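Local atomic coordinates of metal-dependent hydrolase (PDB entry 2F6K), a protein that probably catalyses a decarboxylation like that of aminocarboxymuconate-semialdehyde decarboxylase, as a manganese-binding member of the amidohydrolase family. Residues Lys3-His9 and Tyr263-Tyr269; Ala18-Val23 and Phe63-Glu68; Glu138-Gln142 and Phe192-Tyr196; Asp214-Ala218 and Val229-Met233. All coordinates share one frame; numbering follows the deposited sequence.

Contact 1: residues Lys3-His9 and Tyr263-Tyr269. With MN (manganese (II) ion), chain C.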
loop_
_atom_site.group_PDB
_atom_site.type_symbol
_atom_site.label_atom_id
_atom_site.label_comp_id
_atom_site.label_asym_id
_atom_site.label_seq_id
_atom_site.Cartn_x
_atom_site.Cartn_y
_atom_site.Cartn_z
ATOM N N LYS A 3 42.867 3.750 -6.321
ATOM C CA LYS A 3 41.697 3.252 -5.614
ATOM C C LYS A 3 41.004 2.135 -6.384
ATOM O O LYS A 3 41.183 1.987 -7.599
ATOM C CB LYS A 3 40.694 4.385 -5.415
ATOM C CG LYS A 3 41.330 5.712 -5.097
ATOM C CD LYS A 3 40.327 6.856 -5.193
ATOM C CE LYS A 3 41.010 8.201 -5.000
ATOM N NZ LYS A 3 40.141 9.299 -5.449
ATOM N N ILE A 4 40.214 1.350 -5.657
ATOM C CA ILE A 4 39.415 0.280 -6.243
ATOM C C ILE A 4 37.971 0.694 -5.942
ATOM O O ILE A 4 37.619 0.927 -4.787
ATOM C CB ILE A 4 39.713 -1.096 -5.600
ATOM C CG1 ILE A 4 41.128 -1.549 -5.971
ATOM C CG2 ILE A 4 38.694 -2.121 -6.089
ATOM C CD1 ILE A 4 41.591 -2.791 -5.244
ATOM N N ASP A 5 37.151 0.800 -6.984
ATOM C CA ASP A 5 35.754 1.225 -6.852
ATOM C C ASP A 5 34.785 0.044 -6.744
ATOM O O ASP A 5 34.608 -0.695 -7.705
ATOM C CB ASP A 5 35.383 2.072 -8.072
ATOM C CG ASP A 5 34.164 2.937 -7.839
ATOM O OD1 ASP A 5 33.340 2.595 -6.953
ATOM O OD2 ASP A 5 34.036 3.957 -8.557
ATOM N N PHE A 6 34.139 -0.129 -5.596
ATOM C CA PHE A 6 33.220 -1.255 -5.448
ATOM C C PHE A 6 31.743 -0.924 -5.625
ATOM O O PHE A 6 30.874 -1.768 -5.375
ATOM C CB PHE A 6 33.417 -1.932 -4.093
ATOM C CG PHE A 6 33.853 -3.360 -4.196
ATOM C CD1 PHE A 6 35.153 -3.731 -3.862
ATOM C CD2 PHE A 6 32.971 -4.339 -4.646
ATOM C CE1 PHE A 6 35.571 -5.059 -3.973
ATOM C CE2 PHE A 6 33.379 -5.672 -4.764
ATOM C CZ PHE A 6 34.682 -6.032 -4.425
ATOM N N HIS A 7 31.454 0.302 -6.043
ATOM C CA HIS A 7 30.077 0.728 -6.265
ATOM C C HIS A 7 30.091 1.707 -7.423
ATOM O O HIS A 7 30.169 2.916 -7.236
ATOM C CB HIS A 7 29.497 1.384 -5.007
ATOM C CG HIS A 7 28.027 1.680 -5.094
ATOM N ND1 HIS A 7 27.182 1.557 -4.012
ATOM C CD2 HIS A 7 27.261 2.129 -6.118
ATOM C CE1 HIS A 7 25.960 1.917 -4.364
ATOM N NE2 HIS A 7 25.981 2.269 -5.637
ATOM N N THR A 8 30.033 1.161 -8.628
ATOM C CA THR A 8 30.046 1.956 -9.841
ATOM C C THR A 8 29.150 1.196 -10.826
ATOM O O THR A 8 29.094 -0.039 -10.790
ATOM C CB THR A 8 31.509 2.128 -10.338
ATOM O OG1 THR A 8 31.509 2.759 -11.620
ATOM C CG2 THR A 8 32.226 0.783 -10.401
ATOM N N HIS A 9 28.443 1.915 -11.696
ATOM C CA HIS A 9 27.503 1.243 -12.596
ATOM C C HIS A 9 27.660 1.379 -14.114
ATOM O O HIS A 9 28.381 2.244 -14.622
ATOM C CB HIS A 9 26.077 1.672 -12.241
ATOM C CG HIS A 9 25.727 1.517 -10.793
ATOM N ND1 HIS A 9 25.686 0.293 -10.160
ATOM C CD2 HIS A 9 25.372 2.433 -9.859
ATOM C CE1 HIS A 9 25.321 0.463 -8.901
ATOM N NE2 HIS A 9 25.124 1.752 -8.691
ATOM N N TYR A 263 35.607 1.513 -0.692
ATOM C CA TYR A 263 35.316 2.755 -1.386
ATOM C C TYR A 263 34.280 2.516 -2.478
ATOM O O TYR A 263 34.224 1.428 -3.056
ATOM C CB TYR A 263 36.579 3.312 -2.041
ATOM C CG TYR A 263 36.289 4.459 -2.980
ATOM C CD1 TYR A 263 35.776 5.665 -2.501
ATOM C CD2 TYR A 263 36.499 4.333 -4.345
ATOM C CE1 TYR A 263 35.480 6.716 -3.368
ATOM C CE2 TYR A 263 36.210 5.376 -5.214
ATOM C CZ TYR A 263 35.703 6.561 -4.720
ATOM O OH TYR A 263 35.437 7.598 -5.577
ATOM N N GLY A 264 33.482 3.545 -2.765
ATOM C CA GLY A 264 32.469 3.475 -3.808
ATOM C C GLY A 264 32.199 4.879 -4.340
ATOM O O GLY A 264 32.170 5.839 -3.566
ATOM N N SER A 265 32.002 5.021 -5.650
ATOM C CA SER A 265 31.749 6.347 -6.217
ATOM C C SER A 265 30.291 6.558 -6.632
ATOM O O SER A 265 29.775 7.675 -6.577
ATOM C CB SER A 265 32.661 6.599 -7.421
ATOM O OG SER A 265 32.250 5.831 -8.529
ATOM N N ASP A 266 29.648 5.474 -7.047
ATOM C CA ASP A 266 28.251 5.473 -7.473
ATOM C C ASP A 266 27.985 6.198 -8.783
ATOM O O ASP A 266 26.877 6.688 -8.997
ATOM C CB ASP A 266 27.346 6.067 -6.390
ATOM C CG ASP A 266 25.972 5.422 -6.363
ATOM O OD1 ASP A 266 25.659 4.629 -7.277
ATOM O OD2 ASP A 266 25.206 5.704 -5.422
ATOM N N ILE A 267 28.989 6.282 -9.654
ATOM C CA ILE A 267 28.803 6.926 -10.950
ATOM C C ILE A 267 28.113 5.878 -11.820
ATOM O O ILE A 267 28.274 4.681 -11.588
ATOM C CB ILE A 267 30.144 7.297 -11.624
ATOM C CG1 ILE A 267 30.977 6.030 -11.848
ATOM C CG2 ILE A 267 30.900 8.305 -10.784
ATOM C CD1 ILE A 267 32.179 6.226 -12.759
ATOM N N PRO A 268 27.363 6.308 -12.851
ATOM C CA PRO A 268 27.149 7.708 -13.211
ATOM C C PRO A 268 25.854 8.288 -12.644
ATOM O O PRO A 268 25.451 9.392 -13.013
ATOM C CB PRO A 268 27.147 7.657 -14.731
ATOM C CG PRO A 268 26.395 6.399 -14.988
ATOM C CD PRO A 268 26.964 5.424 -13.963
ATOM N N TYR A 269 25.204 7.555 -11.746
ATOM C CA TYR A 269 23.960 8.040 -11.162
ATOM C C TYR A 269 24.235 9.282 -10.337
ATOM O O TYR A 269 23.436 10.218 -10.331
ATOM C CB TYR A 269 23.294 6.935 -10.350
ATOM C CG TYR A 269 22.748 5.858 -11.258
ATOM C CD1 TYR A 269 21.404 5.853 -11.644
ATOM C CD2 TYR A 269 23.597 4.879 -11.796
ATOM C CE1 TYR A 269 20.919 4.897 -12.548
ATOM C CE2 TYR A 269 23.125 3.928 -12.693
ATOM C CZ TYR A 269 21.791 3.942 -13.066
ATOM O OH TYR A 269 21.345 3.007 -13.963
HETATM MN MN MN C . 24.269 2.728 -6.822
HETATM O O HOH W 1 37.604 9.621 -6.473
HETATM O O HOH W 2 37.087 -0.320 -2.519
HETATM O O HOH W 3 23.304 3.950 -5.435
HETATM O O HOH W 4 22.802 3.605 -8.370
#

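Contact 2: residues Ala18-Val23 and Phe63-Glu68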
loop_
_atom_site.group_PDB
_atom_site.type_symbol
_atom_site.label_atom_id
_atom_site.label_comp_id
_atom_site.label_asym_id
_atom_site.label_seq_id
_atom_site.Cartn_x
_atom_site.Cartn_y
_atom_site.Cartn_z
ATOM N N ALA A 18 14.493 -0.991 -21.847
ATOM C CA ALA A 18 13.496 -1.569 -20.958
ATOM C C ALA A 18 12.982 -0.493 -19.994
ATOM O O ALA A 18 11.803 -0.480 -19.629
ATOM C CB ALA A 18 14.100 -2.744 -20.178
ATOM N N LEU A 19 13.866 0.412 -19.581
ATOM C CA LEU A 19 13.457 1.468 -18.668
ATOM C C LEU A 19 12.487 2.416 -19.356
ATOM O O LEU A 19 11.460 2.779 -18.777
ATOM C CB LEU A 19 14.668 2.248 -18.138
ATOM C CG LEU A 19 15.587 1.535 -17.137
ATOM C CD1 LEU A 19 16.761 2.430 -16.776
ATOM C CD2 LEU A 19 14.797 1.160 -15.895
ATOM N N LYS A 20 12.790 2.814 -20.588
ATOM C CA LYS A 20 11.892 3.718 -21.302
ATOM C C LYS A 20 10.537 3.061 -21.556
ATOM O O LYS A 20 9.484 3.685 -21.424
ATOM C CB LYS A 20 12.500 4.147 -22.641
ATOM C CG LYS A 20 13.738 5.007 -22.513
ATOM C CD LYS A 20 14.260 5.448 -23.883
ATOM C CE LYS A 20 15.606 6.177 -23.765
ATOM N NZ LYS A 20 15.550 7.338 -22.819
ATOM N N ARG A 21 10.574 1.787 -21.907
ATOM C CA ARG A 21 9.367 1.044 -22.210
ATOM C C ARG A 21 8.454 0.741 -21.013
ATOM O O ARG A 21 7.234 0.783 -21.149
ATOM C CB ARG A 21 9.758 -0.258 -22.928
ATOM C CG ARG A 21 8.594 -1.139 -23.359
ATOM C CD ARG A 21 9.005 -2.212 -24.384
ATOM N NE ARG A 21 9.705 -3.361 -23.804
ATOM C CZ ARG A 21 11.024 -3.447 -23.628
ATOM N NH1 ARG A 21 11.819 -2.448 -23.985
ATOM N NH2 ARG A 21 11.554 -4.544 -23.100
ATOM N N HIS A 22 9.029 0.467 -19.844
ATOM C CA HIS A 22 8.216 0.106 -18.677
ATOM C C HIS A 22 8.064 1.132 -17.557
ATOM O O HIS A 22 7.133 1.047 -16.758
ATOM C CB HIS A 22 8.738 -1.202 -18.057
ATOM C CG HIS A 22 8.675 -2.380 -18.978
ATOM N ND1 HIS A 22 7.498 -2.830 -19.537
ATOM C CD2 HIS A 22 9.649 -3.199 -19.445
ATOM C CE1 HIS A 22 7.748 -3.873 -20.309
ATOM N NE2 HIS A 22 9.047 -4.118 -20.271
ATOM N N VAL A 23 8.970 2.091 -17.473
ATOM C CA VAL A 23 8.872 3.073 -16.409
ATOM C C VAL A 23 8.509 4.450 -16.943
ATOM O O VAL A 23 9.239 5.024 -17.752
ATOM C CB VAL A 23 10.200 3.176 -15.628
ATOM C CG1 VAL A 23 10.070 4.191 -14.508
ATOM C CG2 VAL A 23 10.587 1.815 -15.070
ATOM N N PHE A 63 10.015 -6.677 -14.469
ATOM C CA PHE A 63 8.870 -5.877 -14.892
ATOM C C PHE A 63 7.586 -6.678 -15.028
ATOM O O PHE A 63 6.601 -6.174 -15.558
ATOM C CB PHE A 63 9.176 -5.173 -16.216
ATOM C CG PHE A 63 10.391 -4.296 -16.159
ATOM C CD1 PHE A 63 10.416 -3.173 -15.336
ATOM C CD2 PHE A 63 11.530 -4.616 -16.895
ATOM C CE1 PHE A 63 11.562 -2.383 -15.242
ATOM C CE2 PHE A 63 12.679 -3.836 -16.813
ATOM C CZ PHE A 63 12.697 -2.717 -15.984
ATOM N N GLY A 64 7.594 -7.921 -14.552
ATOM C CA GLY A 64 6.398 -8.741 -14.640
ATOM C C GLY A 64 6.431 -9.775 -15.748
ATOM O O GLY A 64 5.523 -10.603 -15.864
ATOM N N ASP A 65 7.470 -9.731 -16.571
ATOM C CA ASP A 65 7.630 -10.682 -17.670
ATOM C C ASP A 65 8.882 -11.531 -17.383
ATOM O O ASP A 65 10.014 -11.044 -17.462
ATOM C CB ASP A 65 7.790 -9.918 -18.992
ATOM C CG ASP A 65 7.843 -10.832 -20.205
ATOM O OD1 ASP A 65 8.497 -11.896 -20.148
ATOM O OD2 ASP A 65 7.241 -10.472 -21.235
ATOM N N LYS A 66 8.672 -12.801 -17.055
ATOM C CA LYS A 66 9.770 -13.712 -16.741
ATOM C C LYS A 66 10.813 -13.852 -17.844
ATOM O O LYS A 66 12.009 -13.674 -17.599
ATOM C CB LYS A 66 9.235 -15.097 -16.397
ATOM C CG LYS A 66 10.321 -16.053 -15.958
ATOM C CD LYS A 66 9.752 -17.403 -15.577
ATOM C CE LYS A 66 10.868 -18.386 -15.275
ATOM N NZ LYS A 66 10.362 -19.779 -15.241
ATOM N N ALA A 67 10.375 -14.183 -19.052
ATOM C CA ALA A 67 11.316 -14.336 -20.162
ATOM C C ALA A 67 12.155 -13.074 -20.356
ATOM O O ALA A 67 13.365 -13.150 -20.592
ATOM C CB ALA A 67 10.571 -14.664 -21.448
ATOM N N GLU A 68 11.509 -11.915 -20.263
ATOM C CA GLU A 68 12.205 -10.644 -20.430
ATOM C C GLU A 68 13.225 -10.420 -19.305
ATOM O O GLU A 68 14.336 -9.938 -19.549
ATOM C CB GLU A 68 11.205 -9.486 -20.455
ATOM C CG GLU A 68 11.853 -8.128 -20.638
ATOM C CD GLU A 68 10.892 -6.987 -20.392
ATOM O OE1 GLU A 68 10.199 -7.007 -19.353
ATOM O OE2 GLU A 68 10.839 -6.065 -21.230
#

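Contact 3: residues Glu138-Gln142 and Phe192-Tyr196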
loop_
_atom_site.group_PDB
_atom_site.type_symbol
_atom_site.label_atom_id
_atom_site.label_comp_id
_atom_site.label_asym_id
_atom_site.label_seq_id
_atom_site.Cartn_x
_atom_site.Cartn_y
_atom_site.Cartn_z
ATOM N N GLU A 138 16.089 -19.402 -0.923
ATOM C CA GLU A 138 17.056 -20.231 -0.212
ATOM C C GLU A 138 18.049 -20.936 -1.127
ATOM O O GLU A 138 19.256 -20.871 -0.906
ATOM C CB GLU A 138 16.362 -21.283 0.647
ATOM C CG GLU A 138 15.608 -20.722 1.834
ATOM C CD GLU A 138 15.246 -21.799 2.846
ATOM O OE1 GLU A 138 14.913 -22.935 2.418
ATOM O OE2 GLU A 138 15.289 -21.497 4.063
ATOM N N ARG A 139 17.551 -21.616 -2.151
ATOM C CA ARG A 139 18.446 -22.330 -3.053
ATOM C C ARG A 139 19.489 -21.403 -3.664
ATOM O O ARG A 139 20.605 -21.832 -3.974
ATOM C CB ARG A 139 17.640 -23.047 -4.141
ATOM C CG ARG A 139 16.722 -24.124 -3.564
ATOM C CD ARG A 139 15.981 -24.898 -4.635
ATOM N NE ARG A 139 15.077 -25.891 -4.055
ATOM C CZ ARG A 139 13.887 -25.616 -3.521
ATOM N NH1 ARG A 139 13.432 -24.371 -3.488
ATOM N NH2 ARG A 139 13.146 -26.594 -3.015
ATOM N N VAL A 140 19.136 -20.128 -3.816
ATOM C CA VAL A 140 20.069 -19.156 -4.377
ATOM C C VAL A 140 21.165 -18.880 -3.357
ATOM O O VAL A 140 22.337 -18.771 -3.712
ATOM C CB VAL A 140 19.376 -17.815 -4.737
ATOM C CG1 VAL A 140 20.407 -16.820 -5.262
ATOM C CG2 VAL A 140 18.308 -18.045 -5.790
ATOM N N TYR A 141 20.784 -18.767 -2.089
ATOM C CA TYR A 141 21.758 -18.517 -1.028
ATOM C C TYR A 141 22.736 -19.689 -0.919
ATOM O O TYR A 141 23.949 -19.491 -0.811
ATOM C CB TYR A 141 21.059 -18.310 0.324
ATOM C CG TYR A 141 19.931 -17.310 0.294
ATOM C CD1 TYR A 141 19.986 -16.190 -0.540
ATOM C CD2 TYR A 141 18.816 -17.470 1.109
ATOM C CE1 TYR A 141 18.957 -15.256 -0.565
ATOM C CE2 TYR A 141 17.783 -16.536 1.096
ATOM C CZ TYR A 141 17.861 -15.434 0.254
ATOM O OH TYR A 141 16.839 -14.514 0.218
ATOM N N GLN A 142 22.206 -20.908 -0.958
ATOM C CA GLN A 142 23.039 -22.101 -0.859
ATOM C C GLN A 142 24.107 -22.128 -1.945
ATOM O O GLN A 142 25.268 -22.408 -1.668
ATOM C CB GLN A 142 22.167 -23.350 -0.939
ATOM C CG GLN A 142 21.074 -23.367 0.104
ATOM C CD GLN A 142 20.133 -24.541 -0.059
ATOM O OE1 GLN A 142 19.822 -24.957 -1.177
ATOM N NE2 GLN A 142 19.656 -25.073 1.058
ATOM N N PHE A 192 20.164 -15.171 8.116
ATOM C CA PHE A 192 20.962 -15.250 6.906
ATOM C C PHE A 192 22.463 -15.428 7.155
ATOM O O PHE A 192 23.089 -16.339 6.606
ATOM C CB PHE A 192 20.708 -14.005 6.046
ATOM C CG PHE A 192 21.371 -14.052 4.699
ATOM C CD1 PHE A 192 22.729 -13.798 4.566
ATOM C CD2 PHE A 192 20.637 -14.373 3.564
ATOM C CE1 PHE A 192 23.354 -13.864 3.316
ATOM C CE2 PHE A 192 21.250 -14.443 2.306
ATOM C CZ PHE A 192 22.611 -14.187 2.185
ATOM N N PHE A 193 23.038 -14.567 7.987
ATOM C CA PHE A 193 24.472 -14.617 8.268
ATOM C C PHE A 193 24.899 -15.860 9.055
ATOM O O PHE A 193 26.042 -16.313 8.966
ATOM C CB PHE A 193 24.863 -13.339 9.002
ATOM C CG PHE A 193 24.362 -12.092 8.324
ATOM C CD1 PHE A 193 24.962 -11.628 7.154
ATOM C CD2 PHE A 193 23.248 -11.418 8.818
ATOM C CE1 PHE A 193 24.460 -10.513 6.483
ATOM C CE2 PHE A 193 22.739 -10.298 8.153
ATOM C CZ PHE A 193 23.349 -9.847 6.979
ATOM N N GLU A 194 23.959 -16.407 9.813
ATOM C CA GLU A 194 24.179 -17.596 10.619
ATOM C C GLU A 194 24.149 -18.820 9.699
ATOM O O GLU A 194 24.987 -19.710 9.809
ATOM C CB GLU A 194 23.066 -17.670 11.660
ATOM C CG GLU A 194 23.165 -18.749 12.708
ATOM C CD GLU A 194 22.060 -18.596 13.758
ATOM O OE1 GLU A 194 22.034 -17.558 14.454
ATOM O OE2 GLU A 194 21.208 -19.499 13.886
ATOM N N LYS A 195 23.196 -18.844 8.771
ATOM C CA LYS A 195 23.051 -19.964 7.845
ATOM C C LYS A 195 23.999 -19.921 6.640
ATOM O O LYS A 195 24.366 -20.968 6.094
ATOM C CB LYS A 195 21.600 -20.057 7.348
ATOM C CG LYS A 195 20.573 -20.363 8.435
ATOM C CD LYS A 195 19.281 -20.916 7.837
ATOM C CE LYS A 195 18.622 -19.927 6.896
ATOM N NZ LYS A 195 17.454 -20.513 6.179
ATOM N N TYR A 196 24.389 -18.723 6.218
ATOM C CA TYR A 196 25.293 -18.590 5.078
ATOM C C TYR A 196 26.485 -17.717 5.455
ATOM O O TYR A 196 26.722 -16.672 4.844
ATOM C CB TYR A 196 24.549 -17.988 3.885
ATOM C CG TYR A 196 23.215 -18.650 3.636
ATOM C CD1 TYR A 196 22.025 -18.003 3.961
ATOM C CD2 TYR A 196 23.142 -19.955 3.143
ATOM C CE1 TYR A 196 20.790 -18.642 3.807
ATOM C CE2 TYR A 196 21.915 -20.604 2.985
ATOM C CZ TYR A 196 20.745 -19.945 3.319
ATOM O OH TYR A 196 19.538 -20.592 3.178
HETATM O O HOH W 5 19.695 -23.507 3.350
#

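Contact 4: residues Asp214-Ala218 and Val229-Met233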
loop_
_atom_site.group_PDB
_atom_site.type_symbol
_atom_site.label_atom_id
_atom_site.label_comp_id
_atom_site.label_asym_id
_atom_site.label_seq_id
_atom_site.Cartn_x
_atom_site.Cartn_y
_atom_site.Cartn_z
ATOM N N ASP A 214 20.616 -0.075 14.913
ATOM C CA ASP A 214 21.234 -1.214 15.586
ATOM C C ASP A 214 21.032 -1.191 17.097
ATOM O O ASP A 214 20.551 -2.165 17.677
ATOM C CB ASP A 214 22.733 -1.298 15.253
ATOM C CG ASP A 214 22.991 -1.849 13.856
ATOM O OD1 ASP A 214 22.004 -2.181 13.161
ATOM O OD2 ASP A 214 24.173 -1.951 13.453
ATOM N N ASP A 215 21.361 -0.075 17.730
ATOM C CA ASP A 215 21.232 0.036 19.175
ATOM C C ASP A 215 19.804 -0.057 19.652
ATOM O O ASP A 215 19.546 -0.431 20.795
ATOM C CB ASP A 215 21.851 1.348 19.639
ATOM C CG ASP A 215 23.335 1.398 19.368
ATOM O OD1 ASP A 215 23.835 2.472 18.978
ATOM O OD2 ASP A 215 24.008 0.355 19.545
ATOM N N ARG A 216 18.873 0.263 18.768
ATOM C CA ARG A 216 17.464 0.234 19.115
ATOM C C ARG A 216 16.875 -1.169 19.024
ATOM O O ARG A 216 16.023 -1.547 19.829
ATOM C CB ARG A 216 16.697 1.181 18.187
ATOM C CG ARG A 216 15.286 1.525 18.632
ATOM C CD ARG A 216 14.623 2.417 17.581
ATOM N NE ARG A 216 13.246 2.761 17.916
ATOM C CZ ARG A 216 12.899 3.563 18.915
ATOM N NH1 ARG A 216 13.832 4.113 19.679
ATOM N NH2 ARG A 216 11.618 3.810 19.155
ATOM N N ILE A 217 17.332 -1.942 18.047
ATOM C CA ILE A 217 16.819 -3.293 17.850
ATOM C C ILE A 217 17.689 -4.376 18.481
ATOM O O ILE A 217 17.282 -5.539 18.564
ATOM C CB ILE A 217 16.685 -3.602 16.353
ATOM C CG1 ILE A 217 18.076 -3.692 15.713
ATOM C CG2 ILE A 217 15.867 -2.512 15.682
ATOM C CD1 ILE A 217 18.058 -4.056 14.244
ATOM N N ALA A 218 18.881 -3.991 18.921
ATOM C CA ALA A 218 19.812 -4.941 19.521
ATOM C C ALA A 218 19.128 -5.944 20.456
ATOM O O ALA A 218 19.305 -7.154 20.316
ATOM C CB ALA A 218 20.920 -4.189 20.262
ATOM N N VAL A 229 23.375 -8.370 16.789
ATOM C CA VAL A 229 23.546 -7.426 15.695
ATOM C C VAL A 229 24.967 -6.868 15.596
ATOM O O VAL A 229 25.483 -6.643 14.494
ATOM C CB VAL A 229 22.485 -6.277 15.796
ATOM C CG1 VAL A 229 22.743 -5.405 17.019
ATOM C CG2 VAL A 229 22.477 -5.463 14.513
ATOM N N TYR A 230 25.607 -6.668 16.744
ATOM C CA TYR A 230 26.970 -6.143 16.774
ATOM C C TYR A 230 27.978 -7.112 16.174
ATOM O O TYR A 230 28.965 -6.675 15.585
ATOM C CB TYR A 230 27.367 -5.790 18.202
ATOM C CG TYR A 230 26.412 -4.803 18.810
ATOM C CD1 TYR A 230 26.293 -3.507 18.292
ATOM C CD2 TYR A 230 25.600 -5.163 19.888
ATOM C CE1 TYR A 230 25.388 -2.593 18.837
ATOM C CE2 TYR A 230 24.698 -4.264 20.439
ATOM C CZ TYR A 230 24.595 -2.978 19.912
ATOM O OH TYR A 230 23.701 -2.084 20.471
ATOM N N ASP A 231 27.753 -8.417 16.323
ATOM C CA ASP A 231 28.669 -9.388 15.722
ATOM C C ASP A 231 28.468 -9.361 14.211
ATOM O O ASP A 231 29.429 -9.437 13.443
ATOM C CB ASP A 231 28.414 -10.807 16.237
ATOM C CG ASP A 231 28.867 -10.997 17.664
ATOM O OD1 ASP A 231 29.917 -10.417 18.036
ATOM O OD2 ASP A 231 28.180 -11.737 18.407
ATOM N N VAL A 232 27.211 -9.246 13.789
ATOM C CA VAL A 232 26.896 -9.205 12.367
ATOM C C VAL A 232 27.530 -7.976 11.699
ATOM O O VAL A 232 28.024 -8.052 10.569
ATOM C CB VAL A 232 25.367 -9.194 12.136
ATOM C CG1 VAL A 232 25.065 -9.200 10.649
ATOM C CG2 VAL A 232 24.733 -10.405 12.803
HETATM N N MSE A 233 27.521 -6.847 12.402
HETATM C CA MSE A 233 28.108 -5.629 11.859
HETATM C C MSE A 233 29.610 -5.793 11.642
HETATM O O MSE A 233 30.210 -5.094 10.828
HETATM C CB MSE A 233 27.821 -4.442 12.785
HETATM C CG MSE A 233 26.339 -4.009 12.802
HETATM SE SE MSE A 233 25.675 -3.392 11.059
HETATM C CE MSE A 233 26.518 -1.653 11.054
HETATM O O HOH W 6 21.260 -8.087 18.759
#

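Contact 1: residues Lys3-His9 and Tyr263-Tyr269
H7 and H9 of one segment and D266 of the other meet at a manganese ion. The two histidines bind it through NE2, H7 at 2.1 Å from NE2 to the metal, and D266 binds through OD1, its carboxylate turned about 60° from the H7 ring plane. H154 and two waters complete six ligands, and one of these waters also donates to D266 OD2. D239 accepts from H7 ND1 and the S55 carbonyl from H9 ND1, fixing how the rings are turned.

Backbone hydrogen bonds set the metal-bearing loop against the strand: F6 N to Y263 O (3.0 Å), D266 N to H7 O (2.6 Å) and H9 N to I267 O (2.8 Å). The D5 carboxylate, with CG anti to its own backbone N (chi1 -161°), reaches across to S265. There OD2 takes the S265 OG proton on its syn lone pair at 2.6 Å, while OD1 accepts from S265 N and, on the opposite face of its plane, from H7 N; this last bond, to the backbone N two residues on, makes an Asx turn.

Aromatic side chains flank the site: the edge of the Y263 ring meets I4 O in its plane, and Y269 CD2 touches H9 CD2 at 3.6 Å, the rings nearly perpendicular. A His-X-His pair ending the first barrel strand, with an aspartate following the eighth, is the metal site of the amidohydrolase TIM barrel.

Contact 2: residues Ala18-Val23 and Phe63-Glu68
An offset stack of H22 on F63 joins the last turn of helix 13-22 to the loop leading into helix 66-86, at the periphery of the barrel. The ring planes are 27° apart with centroids 4.7 Å from each other, and each CB sits over the partner's ring. The H22 ring is enclosed on both faces, by F63 CB and by CG of R21. In its plane, NE2 donates to the syn lone pair of E68 OE2 at 2.8 Å, a His-carboxylate hydrogen bond. R21, its chain bent at chi3, brings NH2 to the same oxygen as a salt bridge, the hydrogen bond itself being weak. E68 belongs to the first turn of helix 66-86, where D65 is the N-cap and accepts E68 N at OD1 (3.0 Å). An alanine at H22 has no ring to stack or donate, so the face of F63 would probably lose its cover and E68 OE2 keep R21 alone of its two partners across the contact. A18 CB packs against F63 CE2 at 3.8 Å, and the G64 carbonyl accepts from Y190 of the second subunit.

Contact 3: residues Glu138-Gln142 and Phe192-Tyr196
Y141 meets both Y196 and F192, in two different ways. Its CB stands over the centre of the Y196 ring, 3.4 Å from the centroid and 12° off the normal, a close CH-pi contact. Its own ring receives F192 edge-to-face: F192 CE2 comes over one face, 3.6 Å from Y141 CD1, with the planes at 72°. F192 CG, anti to the backbone N (chi1 -174°), carries the ring out toward Y141, and Y196 CD1 covers the F192 face, closing an aromatic cluster of three. K195 CB lies on the Y196 face opposite Y141.

The cluster wedges helix 138-145 against the short helix 192-195, which joins helix 171-189 to the barrel strand 200-203. On the polar side, E138 OE2 and K195 NZ form a salt bridge at 3.2 Å, and a water links Q142 NE2 (2.8 Å) to the Y196 hydroxyl (2.9 Å). Farther out, the Y141 hydroxyl is held by the carbonyl of S134, and F132 adds another edge-to-face ring to Y141. F192 also packs on M187 and I199, while E138 OE1 makes a weak, long ion pair with K66 of the second subunit.

Contact 4: residues Asp214-Ala218 and Val229-Met233
The helical segments D214-A218 and V229-M233 run roughly antiparallel, their axes at 139° and 10.7 Å apart at closest approach. They converge where A218 faces V229, with CA atoms 5.9 Å from each other. Helix 210-225 is kinked here, the N atoms of D215 and R216 lacking bonds to the preceding turn. One water joins the backbones, donating to A218 O (2.7 Å) and accepting from V229 N (2.9 Å).

Among the side chains, Y230 reaches across to D215: its OH donates to OD2 at 2.6 Å on the anti lone pair, OD2 lying at the edge of the ring near its plane and the carboxylate itself turned 37° from the ring. The same OD2 forms a salt bridge with R247 of the third subunit. A phenylalanine in place of Y230 would lack the hydroxyl, and D215 would probably be left without its donor from helix 229-235. V229 CG1, set between the backbone N and the carbonyl carbon (chi1 67°), meets A218 CB at 3.9 Å and lies over the centre of the Y230 ring. Its CG2 meets D214 OD1 at 3.6 Å. Selenomethionine M233, bent at chi2 and chi3, brings CG and SE against D214 OD2.

The two helices follow one another between barrel strands 200-203 and 237-239. F184 of helix 171-189 packs on D214, V232 and M233, and L255 adjoins D214, Y230 and M233, while P246 of the third subunit touches D215.

How the contacts relate
Contact 1 holds the manganese site and joins the first barrel strand to the loop after the last; the other three are nested within the chain it spans. Contact 2 follows it directly, helix 13-22 succeeding strand 3-9, and their nearest atoms are about 5 Å apart; the L19 side chain is about 12 Å from the manganese. Contacts 3 and 4 are more remote, their nearest atoms about 15 and 14 Å from those of contact 1. They touch one another, F193 CD2 lying 3.4 Å from V232 CG1. Contacts 2 and 3 both face the second subunit and contact 4 the third, so these peripheral helix contacts border the tetramer interfaces.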